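Local coordinates for arginine 3rd transport system periplasmic binding protein (Legionella pneumophila subsp. pneumophila str. Philadelphia 1, PDB 3KZG) that probably binds arginine in the periplasm and delivers it to a membrane ABC transporter for uptake into the cell, at residues A[103-108]-A[126-131]; A[124-127]-A[133-136]. All blocks are in the same frame, centred on the assembly; numbering follows the deposited sequence.

Overall arrangement
Both contacts lie in the lobe built on the five-stranded mixed sheet, on the same side of the chain's centre and about 10 Å apart between centres. From the N terminus, the chain leaves strand 91-97 and makes the turn 103-108. It then forms strand 112-116 and helix 121-127, and contact 1 closes this loop where 126-131 returns to the turn. Contact 2 starts before that closure, at 124-127, and ends at 133-136 on the outermost strand 133-137, so the two loops cross and share Leu126 and Ser127. Contact 1 ties the end of the helix to the turn before strand 112-116, whereas contact 2 packs the helix on the sheet.

Contact 1. Residues A[103-108]-A[126-131]; sequences STFDDL and LSENRN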
ATOM      1  N   SER A 103       3.792 -20.378  35.144  1.00 35.13           N
ATOM      2  CA  SER A 103       4.561 -19.782  34.063  1.00 37.44           C
ATOM      3  C   SER A 103       4.186 -20.371  32.711  1.00 38.55           C
ATOM      4  O   SER A 103       4.490 -19.791  31.670  1.00 38.43           O
ATOM      5  CB  SER A 103       6.059 -19.968  34.324  1.00 38.82           C
ATOM      6  OG  SER A 103       6.362 -21.330  34.553  1.00 41.15           O
ATOM      7  N   THR A 104       3.519 -21.522  32.731  1.00 40.05           N
ATOM      8  CA  THR A 104       3.093 -22.175  31.498  1.00 40.98           C
ATOM      9  C   THR A 104       1.602 -22.473  31.517  1.00 41.63           C
ATOM     10  O   THR A 104       1.002 -22.649  32.575  1.00 41.21           O
ATOM     11  CB  THR A 104       3.841 -23.510  31.254  1.00 41.24           C
ATOM     12  OG1 THR A 104       3.443 -24.477  32.236  1.00 40.61           O
ATOM     13  CG2 THR A 104       5.344 -23.299  31.321  1.00 41.30           C
ATOM     14  N   PHE A 105       1.017 -22.530  30.329  1.00 42.91           N
ATOM     15  CA  PHE A 105      -0.401 -22.815  30.155  1.00 44.27           C
ATOM     16  C   PHE A 105      -0.763 -24.099  30.906  1.00 44.79           C
ATOM     17  O   PHE A 105      -1.905 -24.297  31.317  1.00 45.72           O
ATOM     18  CB  PHE A 105      -0.686 -22.989  28.663  1.00 45.73           C
ATOM     19  CG  PHE A 105      -2.128 -22.857  28.292  1.00 46.88           C
ATOM     20  CD1 PHE A 105      -2.750 -21.615  28.309  1.00 47.89           C
ATOM     21  CD2 PHE A 105      -2.859 -23.972  27.896  1.00 48.10           C
ATOM     22  CE1 PHE A 105      -4.083 -21.481  27.931  1.00 49.54           C
ATOM     23  CE2 PHE A 105      -4.196 -23.851  27.515  1.00 49.80           C
ATOM     24  CZ  PHE A 105      -4.810 -22.602  27.532  1.00 49.90           C
ATOM     25  N   ASP A 106       0.235 -24.958  31.090  1.00 44.42           N
ATOM     26  CA  ASP A 106       0.062 -26.240  31.758  1.00 42.82           C
ATOM     27  C   ASP A 106      -0.039 -26.132  33.286  1.00 41.04           C
ATOM     28  O   ASP A 106      -0.633 -26.998  33.935  1.00 40.50           O
ATOM     29  CB  ASP A 106       1.226 -27.159  31.370  1.00 44.69           C
ATOM     30  CG  ASP A 106       0.853 -28.626  31.400  1.00 46.49           C
ATOM     31  OD1 ASP A 106      -0.122 -29.008  30.718  1.00 47.42           O
ATOM     32  OD2 ASP A 106       1.544 -29.399  32.097  1.00 48.46           O
ATOM     33  N   ASP A 107       0.536 -25.075  33.857  1.00 38.26           N
ATOM     34  CA  ASP A 107       0.502 -24.875  35.310  1.00 35.95           C
ATOM     35  C   ASP A 107      -0.850 -24.371  35.819  1.00 34.42           C
ATOM     36  O   ASP A 107      -1.079 -24.293  37.028  1.00 33.18           O
ATOM     37  CB  ASP A 107       1.589 -23.889  35.747  1.00 36.03           C
ATOM     38  CG  ASP A 107       2.989 -24.399  35.471  1.00 37.32           C
ATOM     39  OD1 ASP A 107       3.264 -25.584  35.771  1.00 37.45           O
ATOM     40  OD2 ASP A 107       3.816 -23.609  34.963  1.00 36.04           O
ATOM     41  N   LEU A 108      -1.740 -24.025  34.899  1.00 32.47           N
ATOM     42  CA  LEU A 108      -3.057 -23.533  35.276  1.00 31.71           C
ATOM     43  C   LEU A 108      -3.934 -24.638  35.849  1.00 31.24           C
ATOM     44  O   LEU A 108      -5.031 -24.376  36.340  1.00 32.30           O
ATOM     45  CB  LEU A 108      -3.739 -22.894  34.065  1.00 29.71           C
ATOM     46  CG  LEU A 108      -3.055 -21.624  33.559  1.00 29.57           C
ATOM     47  CD1 LEU A 108      -3.666 -21.196  32.238  1.00 28.07           C
ATOM     48  CD2 LEU A 108      -3.188 -20.525  34.602  1.00 27.71           C
ATOM     49  N   LEU A 126     -13.858 -23.601  32.155  1.00 22.01           N
ATOM     50  CA  LEU A 126     -14.326 -24.919  32.552  1.00 23.64           C
ATOM     51  C   LEU A 126     -14.262 -25.944  31.423  1.00 24.72           C
ATOM     52  O   LEU A 126     -13.983 -27.114  31.669  1.00 25.30           O
ATOM     53  CB  LEU A 126     -15.745 -24.831  33.118  1.00 22.49           C
ATOM     54  CG  LEU A 126     -15.910 -24.003  34.402  1.00 23.80           C
ATOM     55  CD1 LEU A 126     -17.349 -24.093  34.853  1.00 24.24           C
ATOM     56  CD2 LEU A 126     -14.991 -24.494  35.508  1.00 21.70           C
ATOM     57  N   SER A 127     -14.498 -25.499  30.193  1.00 26.64           N
ATOM     58  CA  SER A 127     -14.467 -26.388  29.032  1.00 29.31           C
ATOM     59  C   SER A 127     -13.085 -26.994  28.801  1.00 30.22           C
ATOM     60  O   SER A 127     -12.937 -27.959  28.051  1.00 30.41           O
ATOM     61  CB  SER A 127     -14.906 -25.630  27.773  1.00 30.66           C
ATOM     62  OG  SER A 127     -13.953 -24.644  27.407  1.00 31.91           O
ATOM     63  N   GLU A 128     -12.070 -26.425  29.437  1.00 31.02           N
ATOM     64  CA  GLU A 128     -10.717 -26.935  29.293  1.00 31.93           C
ATOM     65  C   GLU A 128     -10.531 -28.197  30.138  1.00 31.28           C
ATOM     66  O   GLU A 128      -9.604 -28.975  29.916  1.00 30.69           O
ATOM     67  CB  GLU A 128      -9.711 -25.848  29.685  1.00 35.01           C
ATOM     68  CG  GLU A 128      -9.751 -24.639  28.746  1.00 38.93           C
ATOM     69  CD  GLU A 128      -8.978 -23.446  29.273  1.00 41.34           C
ATOM     70  OE1 GLU A 128      -8.977 -22.389  28.600  1.00 43.69           O
ATOM     71  OE2 GLU A 128      -8.374 -23.563  30.360  1.00 43.95           O
ATOM     72  N   ASN A 129     -11.421 -28.404  31.104  1.00 28.77           N
ATOM     73  CA  ASN A 129     -11.356 -29.588  31.953  1.00 29.82           C
ATOM     74  C   ASN A 129      -9.978 -29.840  32.579  1.00 29.26           C
ATOM     75  O   ASN A 129      -9.427 -30.935  32.476  1.00 27.92           O
ATOM     76  CB  ASN A 129     -11.791 -30.810  31.141  1.00 28.71           C
ATOM     77  CG  ASN A 129     -13.222 -30.698  30.656  1.00 28.95           C
ATOM     78  OD1 ASN A 129     -13.527 -31.006  29.505  1.00 31.26           O
ATOM     79  ND2 ASN A 129     -14.109 -30.258  31.538  1.00 27.14           N
ATOM     80  N   ARG A 130      -9.430 -28.817  33.226  1.00 29.63           N
ATOM     81  CA  ARG A 130      -8.138 -28.927  33.888  1.00 30.51           C
ATOM     82  C   ARG A 130      -8.322 -28.630  35.372  1.00 29.32           C
ATOM     83  O   ARG A 130      -7.502 -27.954  35.995  1.00 29.09           O
ATOM     84  CB  ARG A 130      -7.140 -27.949  33.267  1.00 34.04           C
ATOM     85  CG  ARG A 130      -7.798 -26.706  32.710  1.00 39.30           C
ATOM     86  CD  ARG A 130      -6.791 -25.710  32.160  1.00 43.80           C
ATOM     87  NE  ARG A 130      -5.923 -26.297  31.146  1.00 45.84           N
ATOM     88  CZ  ARG A 130      -5.080 -25.598  30.397  1.00 47.91           C
ATOM     89  NH1 ARG A 130      -4.998 -24.283  30.550  1.00 48.89           N
ATOM     90  NH2 ARG A 130      -4.310 -26.210  29.507  1.00 49.09           N
ATOM     91  N   ASN A 131      -9.420 -29.144  35.924  1.00 27.49           N
ATOM     92  CA  ASN A 131      -9.762 -28.971  37.332  1.00 25.99           C
ATOM     93  C   ASN A 131      -9.556 -27.549  37.831  1.00 24.87           C
ATOM     94  O   ASN A 131      -8.717 -27.289  38.694  1.00 23.34           O
ATOM     95  CB  ASN A 131      -8.964 -29.953  38.194  1.00 25.27           C
ATOM     96  CG  ASN A 131      -9.187 -29.734  39.680  1.00 26.81           C
ATOM     97  OD1 ASN A 131     -10.295 -29.405  40.108  1.00 22.93           O
ATOM     98  ND2 ASN A 131      -8.137 -29.926  40.475  1.00 24.97           N
TER
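Arg130 NH1 stands 3.2 Å above the plane of the Phe105 ring, offset toward the rim, while NH2 lies at the CD2-CE2 side, 3.1 Å from Phe105 CE2; this is the tight part of the contact. The two flat groups are not parallel, for their planes stand 62° apart, and the ends of the guanidinium do the touching. Phe105 reaches this place because its CG is anti to the backbone N (chi1 -162°), which swings the ring toward the arginine and onto Ile187 of strand 180-188. The long Arg130 chain, bent at chi3, also brings NH1 to 3.8 Å from Leu108 CD1, where the buried leucine gives the charged group an apolar neighbour. Glu128 OE2 sits 3.5 Å from Arg130 NH1, a salt bridge by charge alone since no N-H points at the oxygen; the same oxygen hydrogen-bonds Tyr94 of strand 91-97, which would fix the carboxylate.

The turn 103-108 is shaped from within: Asp107 OD2 accepts from two amides on opposite faces of its carboxylate plane, Ser103 N at 3.2 Å and Thr104 N at 3.1 Å. The loose, solvent side belongs to exposed Asp106, which points away, its OD1 5.2 Å from Arg130 NH2. A backbone bond between Arg130 and Gly110 also joins the two regions. The contact thus links the turn before strand 112-116 to the chain just past helix 121-127, where Asn129 with its positive phi leads into Arg130, at one end of a beta-alpha-beta unit in a periplasmic-binding-protein lobe.

Contact 2. Residues A[124-127]-A[133-136]; sequences QVLS and QVIF
Ser127 OG donates to the backbone O of Gln124, one turn back, at 2.7 Å, with a weaker bond to the carbonyl of Arg123. A short hydroxyl side chain suits this place near the helix end, since chi1 of 68° folds OG back over the preceding turn; the donor stands above the carbonyl plane of Gln124, 36° out of it. Between helix and strand the contact is wholly apolar. Val134 carries the strand side: its CG2, lying beside the backbone N of its own residue, meets two helix residues at once. Leu126 CD2 comes closest, 3.7 Å from Val134 CG2, and Val125 CG1 follows at 3.9 Å from the same methyl. The branched, compact valines let helix and sheet sit close, with the CA atoms of Val125 and Val134 7.5 Å apart, while the longer leucine stretches in from the flank. Val125 is buried and also rests on Ile113 and Leu156 of neighbouring strands, whereas Leu126 lies at the exposed edge. The other methyl, Val134 CG1, lies 4.0 Å above one face of the Phe136 ring, toward its rim. One residue before Val125, Gln124 OE1 is hydrogen-bonded to Ser92 OG. Backbone bonds from Gln133 and Ile135 pair this strand with the parallel strand 112-116, and helix 121-127, packed on the sheet, makes the beta-alpha-beta crossover between them.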
ATOM      1  N   GLN A 124     -15.279 -20.874  28.926  1.00 20.85           N
ATOM      2  CA  GLN A 124     -14.034 -21.252  28.264  1.00 20.62           C
ATOM      3  C   GLN A 124     -13.106 -21.971  29.237  1.00 21.19           C
ATOM      4  O   GLN A 124     -12.505 -22.992  28.905  1.00 20.07           O
ATOM      5  CB  GLN A 124     -13.319 -20.022  27.715  1.00 21.89           C
ATOM      6  CG  GLN A 124     -12.159 -20.372  26.799  1.00 23.35           C
ATOM      7  CD  GLN A 124     -11.226 -19.209  26.559  1.00 23.43           C
ATOM      8  OE1 GLN A 124     -11.660 -18.096  26.267  1.00 23.99           O
ATOM      9  NE2 GLN A 124      -9.927 -19.463  26.675  1.00 26.45           N
ATOM     10  N   VAL A 125     -13.001 -21.428  30.445  1.00 20.81           N
ATOM     11  CA  VAL A 125     -12.152 -22.001  31.477  1.00 20.41           C
ATOM     12  C   VAL A 125     -12.578 -23.419  31.851  1.00 20.75           C
ATOM     13  O   VAL A 125     -11.762 -24.342  31.865  1.00 20.58           O
ATOM     14  CB  VAL A 125     -12.169 -21.120  32.760  1.00 21.41           C
ATOM     15  CG1 VAL A 125     -11.375 -21.783  33.871  1.00 18.35           C
ATOM     16  CG2 VAL A 125     -11.587 -19.746  32.453  1.00 21.61           C
ATOM     17  N   LEU A 126     -13.858 -23.601  32.155  1.00 22.01           N
ATOM     18  CA  LEU A 126     -14.326 -24.919  32.552  1.00 23.64           C
ATOM     19  C   LEU A 126     -14.262 -25.944  31.423  1.00 24.72           C
ATOM     20  O   LEU A 126     -13.983 -27.114  31.669  1.00 25.30           O
ATOM     21  CB  LEU A 126     -15.745 -24.831  33.118  1.00 22.49           C
ATOM     22  CG  LEU A 126     -15.910 -24.003  34.402  1.00 23.80           C
ATOM     23  CD1 LEU A 126     -17.349 -24.093  34.853  1.00 24.24           C
ATOM     24  CD2 LEU A 126     -14.991 -24.494  35.508  1.00 21.70           C
ATOM     25  N   SER A 127     -14.498 -25.499  30.193  1.00 26.64           N
ATOM     26  CA  SER A 127     -14.467 -26.388  29.032  1.00 29.31           C
ATOM     27  C   SER A 127     -13.085 -26.994  28.801  1.00 30.22           C
ATOM     28  O   SER A 127     -12.937 -27.959  28.051  1.00 30.41           O
ATOM     29  CB  SER A 127     -14.906 -25.630  27.773  1.00 30.66           C
ATOM     30  OG  SER A 127     -13.953 -24.644  27.407  1.00 31.91           O
ATOM     31  N   GLN A 133     -11.441 -23.754  39.138  1.00 25.21           N
ATOM     32  CA  GLN A 133     -12.583 -23.174  39.812  1.00 24.59           C
ATOM     33  C   GLN A 133     -12.664 -21.740  39.314  1.00 22.50           C
ATOM     34  O   GLN A 133     -11.653 -21.043  39.237  1.00 22.44           O
ATOM     35  CB  GLN A 133     -12.376 -23.206  41.322  1.00 26.79           C
ATOM     36  CG  GLN A 133     -13.561 -22.690  42.113  1.00 31.84           C
ATOM     37  CD  GLN A 133     -13.358 -22.838  43.607  1.00 33.56           C
ATOM     38  OE1 GLN A 133     -13.135 -23.941  44.111  1.00 32.65           O
ATOM     39  NE2 GLN A 133     -13.436 -21.726  44.323  1.00 34.67           N
ATOM     40  N   VAL A 134     -13.867 -21.307  38.956  1.00 21.35           N
ATOM     41  CA  VAL A 134     -14.069 -19.962  38.448  1.00 18.69           C
ATOM     42  C   VAL A 134     -14.663 -19.019  39.490  1.00 20.15           C
ATOM     43  O   VAL A 134     -15.609 -19.363  40.199  1.00 19.49           O
ATOM     44  CB  VAL A 134     -15.007 -19.972  37.215  1.00 18.51           C
ATOM     45  CG1 VAL A 134     -15.157 -18.559  36.667  1.00 17.52           C
ATOM     46  CG2 VAL A 134     -14.461 -20.904  36.147  1.00 16.46           C
ATOM     47  N   ILE A 135     -14.090 -17.826  39.581  1.00 20.29           N
ATOM     48  CA  ILE A 135     -14.575 -16.810  40.504  1.00 21.02           C
ATOM     49  C   ILE A 135     -15.084 -15.685  39.613  1.00 21.94           C
ATOM     50  O   ILE A 135     -14.315 -15.091  38.851  1.00 21.74           O
ATOM     51  CB  ILE A 135     -13.442 -16.283  41.422  1.00 20.61           C
ATOM     52  CG1 ILE A 135     -12.974 -17.397  42.358  1.00 21.18           C
ATOM     53  CG2 ILE A 135     -13.921 -15.081  42.215  1.00 19.32           C
ATOM     54  CD1 ILE A 135     -14.034 -17.874  43.332  1.00 23.69           C
ATOM     55  N   PHE A 136     -16.384 -15.421  39.687  1.00 21.21           N
ATOM     56  CA  PHE A 136     -17.015 -14.376  38.887  1.00 21.66           C
ATOM     57  C   PHE A 136     -16.870 -13.012  39.539  1.00 22.58           C
ATOM     58  O   PHE A 136     -17.191 -12.838  40.714  1.00 24.65           O
ATOM     59  CB  PHE A 136     -18.506 -14.684  38.692  1.00 20.86           C
ATOM     60  CG  PHE A 136     -18.772 -15.927  37.896  1.00 19.72           C
ATOM     61  CD1 PHE A 136     -19.011 -15.853  36.526  1.00 20.54           C
ATOM     62  CD2 PHE A 136     -18.762 -17.175  38.508  1.00 19.57           C
ATOM     63  CE1 PHE A 136     -19.235 -17.003  35.775  1.00 18.28           C
ATOM     64  CE2 PHE A 136     -18.986 -18.337  37.763  1.00 20.07           C
ATOM     65  CZ  PHE A 136     -19.222 -18.246  36.392  1.00 18.68           C
TER